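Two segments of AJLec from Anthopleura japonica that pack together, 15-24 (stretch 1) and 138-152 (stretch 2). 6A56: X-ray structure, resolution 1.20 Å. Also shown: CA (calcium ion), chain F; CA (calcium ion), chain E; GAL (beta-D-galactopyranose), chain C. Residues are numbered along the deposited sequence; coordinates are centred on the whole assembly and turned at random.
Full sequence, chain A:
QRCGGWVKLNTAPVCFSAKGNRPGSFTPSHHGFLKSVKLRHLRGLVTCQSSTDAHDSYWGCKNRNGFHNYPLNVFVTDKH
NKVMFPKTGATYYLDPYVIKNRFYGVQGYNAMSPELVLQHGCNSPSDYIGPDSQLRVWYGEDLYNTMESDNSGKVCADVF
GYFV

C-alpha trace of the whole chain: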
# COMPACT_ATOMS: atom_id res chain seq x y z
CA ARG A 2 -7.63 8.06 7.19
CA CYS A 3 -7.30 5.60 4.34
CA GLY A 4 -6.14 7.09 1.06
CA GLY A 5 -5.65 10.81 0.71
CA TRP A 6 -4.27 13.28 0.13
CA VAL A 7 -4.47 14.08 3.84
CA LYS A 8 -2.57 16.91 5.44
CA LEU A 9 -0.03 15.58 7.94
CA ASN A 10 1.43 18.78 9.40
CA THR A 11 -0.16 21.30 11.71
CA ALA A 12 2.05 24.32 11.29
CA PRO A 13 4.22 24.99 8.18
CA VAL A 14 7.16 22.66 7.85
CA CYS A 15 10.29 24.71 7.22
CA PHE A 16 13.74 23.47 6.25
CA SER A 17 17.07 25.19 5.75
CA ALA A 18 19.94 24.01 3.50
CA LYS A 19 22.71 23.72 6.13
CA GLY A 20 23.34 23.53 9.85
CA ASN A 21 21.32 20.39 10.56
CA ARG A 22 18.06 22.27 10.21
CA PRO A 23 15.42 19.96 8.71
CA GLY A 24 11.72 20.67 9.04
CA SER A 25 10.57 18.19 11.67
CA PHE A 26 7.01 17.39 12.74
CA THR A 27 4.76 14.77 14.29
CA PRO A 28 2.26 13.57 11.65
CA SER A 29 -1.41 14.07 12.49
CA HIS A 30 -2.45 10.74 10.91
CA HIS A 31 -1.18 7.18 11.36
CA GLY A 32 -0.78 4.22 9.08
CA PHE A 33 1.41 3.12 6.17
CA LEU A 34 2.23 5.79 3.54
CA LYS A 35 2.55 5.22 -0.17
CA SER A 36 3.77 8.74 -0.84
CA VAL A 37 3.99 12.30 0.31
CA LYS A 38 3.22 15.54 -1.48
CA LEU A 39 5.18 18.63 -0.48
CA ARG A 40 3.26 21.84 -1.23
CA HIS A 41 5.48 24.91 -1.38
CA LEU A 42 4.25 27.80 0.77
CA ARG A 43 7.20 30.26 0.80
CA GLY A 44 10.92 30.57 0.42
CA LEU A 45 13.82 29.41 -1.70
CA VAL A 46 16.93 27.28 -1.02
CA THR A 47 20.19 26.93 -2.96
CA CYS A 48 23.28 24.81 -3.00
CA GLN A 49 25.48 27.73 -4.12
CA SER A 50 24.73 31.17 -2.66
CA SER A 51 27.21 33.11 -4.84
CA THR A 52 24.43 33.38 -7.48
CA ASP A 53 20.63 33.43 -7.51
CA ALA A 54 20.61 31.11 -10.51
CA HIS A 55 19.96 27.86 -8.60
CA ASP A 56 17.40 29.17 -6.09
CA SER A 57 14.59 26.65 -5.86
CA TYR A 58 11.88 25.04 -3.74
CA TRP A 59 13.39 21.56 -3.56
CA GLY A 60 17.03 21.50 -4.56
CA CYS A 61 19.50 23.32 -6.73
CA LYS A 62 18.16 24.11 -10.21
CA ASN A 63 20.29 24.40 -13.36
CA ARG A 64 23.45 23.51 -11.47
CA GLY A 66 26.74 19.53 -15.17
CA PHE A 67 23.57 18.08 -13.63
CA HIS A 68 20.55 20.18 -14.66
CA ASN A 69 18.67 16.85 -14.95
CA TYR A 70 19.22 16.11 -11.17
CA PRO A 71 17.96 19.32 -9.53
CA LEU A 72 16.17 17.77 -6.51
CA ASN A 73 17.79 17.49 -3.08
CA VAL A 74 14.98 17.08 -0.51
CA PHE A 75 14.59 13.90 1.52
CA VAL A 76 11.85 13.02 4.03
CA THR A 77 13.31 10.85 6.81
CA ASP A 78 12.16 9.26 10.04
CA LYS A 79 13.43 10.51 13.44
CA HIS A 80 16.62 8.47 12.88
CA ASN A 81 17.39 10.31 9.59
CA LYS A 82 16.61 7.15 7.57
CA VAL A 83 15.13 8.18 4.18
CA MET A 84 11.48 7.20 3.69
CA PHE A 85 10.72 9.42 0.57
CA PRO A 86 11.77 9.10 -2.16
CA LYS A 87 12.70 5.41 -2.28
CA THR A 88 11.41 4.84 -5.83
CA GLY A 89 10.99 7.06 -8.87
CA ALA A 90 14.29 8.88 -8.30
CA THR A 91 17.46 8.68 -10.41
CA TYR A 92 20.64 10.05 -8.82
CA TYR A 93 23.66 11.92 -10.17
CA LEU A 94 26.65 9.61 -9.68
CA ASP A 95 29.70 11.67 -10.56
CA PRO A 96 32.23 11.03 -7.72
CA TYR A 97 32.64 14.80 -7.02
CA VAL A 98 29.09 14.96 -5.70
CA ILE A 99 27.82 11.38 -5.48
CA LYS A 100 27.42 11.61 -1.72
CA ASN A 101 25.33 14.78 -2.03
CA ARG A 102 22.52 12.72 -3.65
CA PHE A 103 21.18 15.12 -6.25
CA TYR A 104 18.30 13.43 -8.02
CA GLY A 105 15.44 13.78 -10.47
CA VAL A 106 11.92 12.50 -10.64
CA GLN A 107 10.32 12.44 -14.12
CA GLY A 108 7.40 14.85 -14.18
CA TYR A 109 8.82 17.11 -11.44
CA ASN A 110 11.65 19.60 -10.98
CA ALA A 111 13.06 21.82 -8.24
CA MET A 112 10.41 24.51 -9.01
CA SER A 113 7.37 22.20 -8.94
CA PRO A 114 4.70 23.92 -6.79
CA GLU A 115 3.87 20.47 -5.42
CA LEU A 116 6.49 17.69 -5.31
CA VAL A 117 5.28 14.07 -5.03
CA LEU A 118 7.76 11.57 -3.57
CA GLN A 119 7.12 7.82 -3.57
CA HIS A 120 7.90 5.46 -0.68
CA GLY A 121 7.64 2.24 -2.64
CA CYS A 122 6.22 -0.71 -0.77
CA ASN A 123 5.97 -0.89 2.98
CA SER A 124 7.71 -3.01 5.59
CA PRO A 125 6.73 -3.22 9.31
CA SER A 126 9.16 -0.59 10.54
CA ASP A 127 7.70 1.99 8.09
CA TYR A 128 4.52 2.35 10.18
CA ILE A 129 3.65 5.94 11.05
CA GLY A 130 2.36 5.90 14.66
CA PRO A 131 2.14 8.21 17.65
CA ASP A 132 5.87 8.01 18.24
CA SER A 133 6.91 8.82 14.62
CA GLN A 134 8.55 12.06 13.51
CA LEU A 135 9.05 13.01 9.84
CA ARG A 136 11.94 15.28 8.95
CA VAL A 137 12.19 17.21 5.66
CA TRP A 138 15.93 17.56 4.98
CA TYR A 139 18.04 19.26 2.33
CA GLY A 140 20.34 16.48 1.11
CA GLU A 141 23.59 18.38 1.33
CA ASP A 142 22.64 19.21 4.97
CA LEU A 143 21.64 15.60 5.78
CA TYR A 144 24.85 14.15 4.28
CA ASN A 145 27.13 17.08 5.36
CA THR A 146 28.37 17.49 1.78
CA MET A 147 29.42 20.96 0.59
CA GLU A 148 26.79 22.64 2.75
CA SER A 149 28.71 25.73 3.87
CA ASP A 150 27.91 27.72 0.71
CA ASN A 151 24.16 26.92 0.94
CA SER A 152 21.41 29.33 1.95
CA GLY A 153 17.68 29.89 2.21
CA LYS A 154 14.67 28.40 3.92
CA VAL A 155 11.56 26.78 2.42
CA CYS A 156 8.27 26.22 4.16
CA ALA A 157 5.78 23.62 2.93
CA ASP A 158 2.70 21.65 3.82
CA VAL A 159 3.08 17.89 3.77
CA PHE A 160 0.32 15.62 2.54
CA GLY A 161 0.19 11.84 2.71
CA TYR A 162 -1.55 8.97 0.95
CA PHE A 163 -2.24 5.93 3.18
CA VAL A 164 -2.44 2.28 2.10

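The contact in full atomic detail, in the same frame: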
# COMPACT_ATOMS: atom_id res chain seq x y z
N CYS A 15 9.28 23.83 7.82
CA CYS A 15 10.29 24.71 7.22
C CYS A 15 11.67 24.11 7.38
O CYS A 15 12.07 23.74 8.49
CB CYS A 15 10.27 26.09 7.88
SG CYS A 15 8.67 26.95 7.88
N PHE A 16 12.41 24.02 6.27
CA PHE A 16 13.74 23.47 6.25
C PHE A 16 14.74 24.49 5.72
O PHE A 16 14.43 25.24 4.80
CB PHE A 16 13.82 22.13 5.51
CG PHE A 16 13.50 22.18 4.04
CD1 PHE A 16 12.19 22.08 3.64
CD2 PHE A 16 14.46 22.40 3.10
CE1 PHE A 16 11.84 22.14 2.32
CE2 PHE A 16 14.10 22.49 1.76
CZ PHE A 16 12.80 22.36 1.37
N SER A 17 15.94 24.49 6.28
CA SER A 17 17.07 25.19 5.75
C SER A 17 17.98 24.22 4.96
O SER A 17 17.66 23.07 4.83
CB SER A 17 17.86 25.94 6.81
OG SER A 17 17.03 26.89 7.44
N ALA A 18 19.10 24.76 4.43
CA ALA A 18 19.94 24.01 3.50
C ALA A 18 21.31 23.71 4.12
O ALA A 18 22.18 23.14 3.44
CB ALA A 18 20.07 24.73 2.17
N LYS A 19 21.49 24.01 5.42
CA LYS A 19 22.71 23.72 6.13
C LYS A 19 22.44 23.86 7.63
O LYS A 19 21.43 24.41 8.04
CB LYS A 19 23.82 24.69 5.70
CG LYS A 19 23.55 26.15 5.95
CD LYS A 19 24.69 27.06 5.55
CE LYS A 19 24.33 28.51 5.80
NZ LYS A 19 25.36 29.42 5.26
N GLY A 20 23.38 23.35 8.41
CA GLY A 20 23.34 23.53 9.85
C GLY A 20 22.49 22.54 10.60
O GLY A 20 22.19 22.77 11.79
N ASN A 21 22.17 21.39 10.00
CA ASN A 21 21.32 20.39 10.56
C ASN A 21 20.00 21.00 10.99
O ASN A 21 19.58 20.95 12.15
CB ASN A 21 22.05 19.62 11.68
CG ASN A 21 23.12 18.70 11.12
OD1 ASN A 21 23.24 18.45 9.91
ND2 ASN A 21 23.88 18.09 12.03
N ARG A 22 19.30 21.55 9.98
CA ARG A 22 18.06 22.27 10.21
C ARG A 22 16.93 21.75 9.32
O ARG A 22 16.31 22.51 8.54
CB ARG A 22 18.29 23.75 10.06
CG ARG A 22 19.10 24.26 11.25
CD ARG A 22 19.13 25.76 11.27
NE ARG A 22 20.03 26.02 10.18
CZ ARG A 22 20.30 27.21 9.69
NH1 ARG A 22 19.61 28.27 10.13
NH2 ARG A 22 21.23 27.28 8.78
N PRO A 23 16.58 20.46 9.41
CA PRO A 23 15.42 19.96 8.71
C PRO A 23 14.13 20.57 9.29
O PRO A 23 14.10 21.12 10.40
CB PRO A 23 15.42 18.47 8.98
CG PRO A 23 16.07 18.36 10.35
CD PRO A 23 17.16 19.42 10.30
N GLY A 24 13.04 20.39 8.55
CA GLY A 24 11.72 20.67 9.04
C GLY A 24 11.10 19.44 9.63
O GLY A 24 10.80 18.48 8.90
N TRP A 138 14.51 17.16 5.02
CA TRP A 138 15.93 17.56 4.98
C TRP A 138 16.31 18.06 3.57
O TRP A 138 15.90 17.46 2.55
CB TRP A 138 16.82 16.35 5.22
CG TRP A 138 17.01 15.94 6.67
CD1 TRP A 138 16.30 15.00 7.34
CD2 TRP A 138 18.06 16.37 7.52
NE1 TRP A 138 16.84 14.82 8.62
CE2 TRP A 138 17.93 15.63 8.73
CE3 TRP A 138 19.12 17.27 7.39
CZ2 TRP A 138 18.83 15.79 9.80
CZ3 TRP A 138 20.02 17.42 8.44
CH2 TRP A 138 19.86 16.67 9.63
N TYR A 139 17.22 19.00 3.57
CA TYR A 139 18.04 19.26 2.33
C TYR A 139 19.14 18.22 2.30
O TYR A 139 19.87 18.04 3.33
CB TYR A 139 18.59 20.69 2.43
CG TYR A 139 19.03 21.23 1.08
CD1 TYR A 139 18.08 21.67 0.15
CD2 TYR A 139 20.37 21.33 0.75
CE1 TYR A 139 18.47 22.22 -1.08
CE2 TYR A 139 20.78 21.83 -0.49
CZ TYR A 139 19.83 22.30 -1.38
OH TYR A 139 20.26 22.84 -2.61
N GLY A 140 19.37 17.54 1.16
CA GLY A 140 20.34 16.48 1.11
C GLY A 140 21.75 16.87 1.46
O GLY A 140 22.41 16.16 2.26
N GLU A 141 22.23 18.01 1.00
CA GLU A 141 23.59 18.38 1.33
C GLU A 141 23.72 18.59 2.86
O GLU A 141 24.79 18.37 3.42
CB GLU A 141 24.02 19.65 0.63
CG GLU A 141 24.27 19.44 -0.86
CD GLU A 141 25.08 20.51 -1.54
OE1 GLU A 141 25.10 21.71 -1.13
OE2 GLU A 141 25.70 20.10 -2.59
N ASP A 142 22.66 19.09 3.49
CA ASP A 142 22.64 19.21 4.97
C ASP A 142 22.64 17.83 5.61
O ASP A 142 23.45 17.58 6.56
CB ASP A 142 21.42 20.05 5.38
CG ASP A 142 21.43 20.43 6.86
OD1 ASP A 142 22.53 20.34 7.48
OD2 ASP A 142 20.38 20.86 7.35
N LEU A 143 21.76 16.95 5.20
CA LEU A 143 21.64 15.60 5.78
C LEU A 143 22.98 14.86 5.70
O LEU A 143 23.39 14.21 6.68
CB LEU A 143 20.52 14.86 5.04
CG LEU A 143 20.33 13.38 5.40
CD1 LEU A 143 19.97 13.20 6.87
CD2 LEU A 143 19.25 12.78 4.54
N TYR A 144 23.65 14.92 4.54
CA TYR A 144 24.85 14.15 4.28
C TYR A 144 26.12 14.97 4.59
O TYR A 144 27.22 14.45 4.45
CB TYR A 144 24.82 13.60 2.85
CG TYR A 144 23.65 12.69 2.62
CD1 TYR A 144 23.50 11.58 3.43
CD2 TYR A 144 22.68 12.92 1.68
CE1 TYR A 144 22.44 10.73 3.32
CE2 TYR A 144 21.59 12.08 1.56
CZ TYR A 144 21.47 10.98 2.38
OH TYR A 144 20.38 10.17 2.27
N ASN A 145 25.97 16.22 5.02
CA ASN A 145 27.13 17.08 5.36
C ASN A 145 28.11 17.19 4.19
O ASN A 145 29.32 17.10 4.37
CB ASN A 145 27.81 16.61 6.66
CG ASN A 145 26.79 16.58 7.77
OD1 ASN A 145 26.19 17.59 8.08
ND2 ASN A 145 26.66 15.44 8.43
N THR A 146 27.58 17.40 2.98
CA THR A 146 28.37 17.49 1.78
C THR A 146 28.27 18.90 1.20
O THR A 146 27.22 19.28 0.67
CB THR A 146 27.91 16.50 0.69
OG1 THR A 146 26.53 16.74 0.42
CG2 THR A 146 28.16 15.06 1.10
N MET A 147 29.37 19.67 1.26
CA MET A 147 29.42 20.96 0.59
C MET A 147 28.27 21.89 1.01
O MET A 147 27.70 22.64 0.19
CB MET A 147 29.44 20.80 -0.94
CG MET A 147 30.62 19.99 -1.39
SD MET A 147 30.48 19.61 -3.16
CE MET A 147 31.96 18.64 -3.41
N GLU A 148 27.94 21.88 2.30
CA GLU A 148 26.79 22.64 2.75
C GLU A 148 27.13 24.08 3.09
O GLU A 148 26.20 24.90 3.21
CB GLU A 148 26.05 21.96 3.91
CG GLU A 148 26.79 21.97 5.23
CD GLU A 148 25.97 21.41 6.39
OE1 GLU A 148 25.74 22.15 7.38
OE2 GLU A 148 25.69 20.22 6.40
N SER A 149 28.39 24.43 3.29
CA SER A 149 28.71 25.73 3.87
C SER A 149 28.34 26.91 2.97
O SER A 149 28.14 28.01 3.48
CB SER A 149 30.14 25.80 4.23
OG SER A 149 31.00 25.88 3.11
N ASP A 150 28.27 26.68 1.66
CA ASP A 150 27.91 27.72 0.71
C ASP A 150 26.42 27.69 0.37
O ASP A 150 25.98 28.38 -0.57
CB ASP A 150 28.76 27.58 -0.56
CG ASP A 150 28.69 26.25 -1.24
OD1 ASP A 150 27.89 25.42 -0.82
OD2 ASP A 150 29.40 26.07 -2.26
N ASN A 151 25.61 27.00 1.18
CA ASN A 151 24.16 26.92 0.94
C ASN A 151 23.44 28.06 1.66
O ASN A 151 23.97 28.70 2.56
CB ASN A 151 23.59 25.59 1.43
CG ASN A 151 24.17 24.41 0.67
OD1 ASN A 151 24.97 24.57 -0.28
ND2 ASN A 151 23.78 23.21 1.03
N SER A 152 22.21 28.34 1.24
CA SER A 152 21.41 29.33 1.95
C SER A 152 19.94 29.12 1.65
O SER A 152 19.55 28.31 0.80
CB SER A 152 21.89 30.72 1.62
OG SER A 152 21.63 31.04 0.29
CA CA F . 24.46 19.14 8.04
CA CA E . 26.63 23.59 -1.59
C1 GAL C . 29.84 23.12 -5.07
C2 GAL C . 28.52 23.33 -4.34
C3 GAL C . 27.77 22.02 -4.33
C4 GAL C . 27.60 21.49 -5.76
C5 GAL C . 28.90 21.53 -6.53
C6 GAL C . 28.67 21.19 -8.00
O2 GAL C . 28.67 23.65 -2.94
O3 GAL C . 26.53 22.23 -3.66
O4 GAL C . 26.62 22.31 -6.43
O5 GAL C . 29.51 22.81 -6.43
O6 GAL C . 29.92 20.97 -8.67
O HOH W 1 17.88 20.45 5.97
O HOH W 2 23.57 15.69 9.25
O HOH W 3 26.40 17.00 11.28
O HOH W 4 25.54 20.48 9.57

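Stretch 1 begins in a strand and then runs into a loop; stretch 2 ends its own strand at Y139, which sits at the N-cap position of a short helix from G140. The backbones of the two stretches come closest at P23 and W138, whose CA atoms lie 4.5 Å apart, and at K19 and D142, 4.7 Å apart. S17 N donates to R22 O at 3.0 Å, which closes the loop on itself; the amides of G20, N21 and R22 face stretch 2. After the helix, N145 turns with positive phi in a Schellman motif, and a type I turn from E148 to N151, closed by N151 N to E148 O at 3.0 Å, brings the chain back beside A18 and K19.

The first rule to read here is that carboxylates satisfy loop amides. D142, pointing toward stretch 1 with chi1 in t, takes N21 N on OD1 at 2.8 Å and R22 N on OD2 at 2.9 Å, so consecutive amides share one side chain. E148 OE1 accepts G20 N at 2.8 Å, nearly straight at 168°. K19 N, by contrast, is buried without a partner.

The same acids hold a calcium ion, which joins the stretches. N21 OD1 binds it at 2.4 Å, and from stretch 2 come D142 OD1, N145 OD1 and E148 OE2, each at 2.3 Å, with D142 O at 2.4 Å. The metal explains why N21 OD1 and D142 OD1 can sit 3.2 Å apart: both are ligands.

N151 works in two directions. Its ND2 donates to A18 O at 2.9 Å and 167°, and to E141 OE1, also at 2.9 Å, while its OD1 binds the second calcium at 2.3 Å, the ion that also holds galactose through O2 and O3. The loop thus braces a residue of the sugar-binding site. K19, extended beyond chi1, reaches N151 O with NZ at 3.1 Å. R22 points away and folds back on its own loop, NE and NH2 each donating to K19 O at 3.0 Å.

Apolar packing uses small groups on ring faces. A18 CB lies 3.8 Å from the centroid of the Y139 ring, and P23 CB lies 3.6 Å from that of the W138 five-membered ring, only 7° off its normal. No backbone-to-backbone hydrogen bond crosses the contact; a water links S17 O, Y139 N and D142 OD2, donating to the first and last and accepting from Y139 N, each at 2.9 Å.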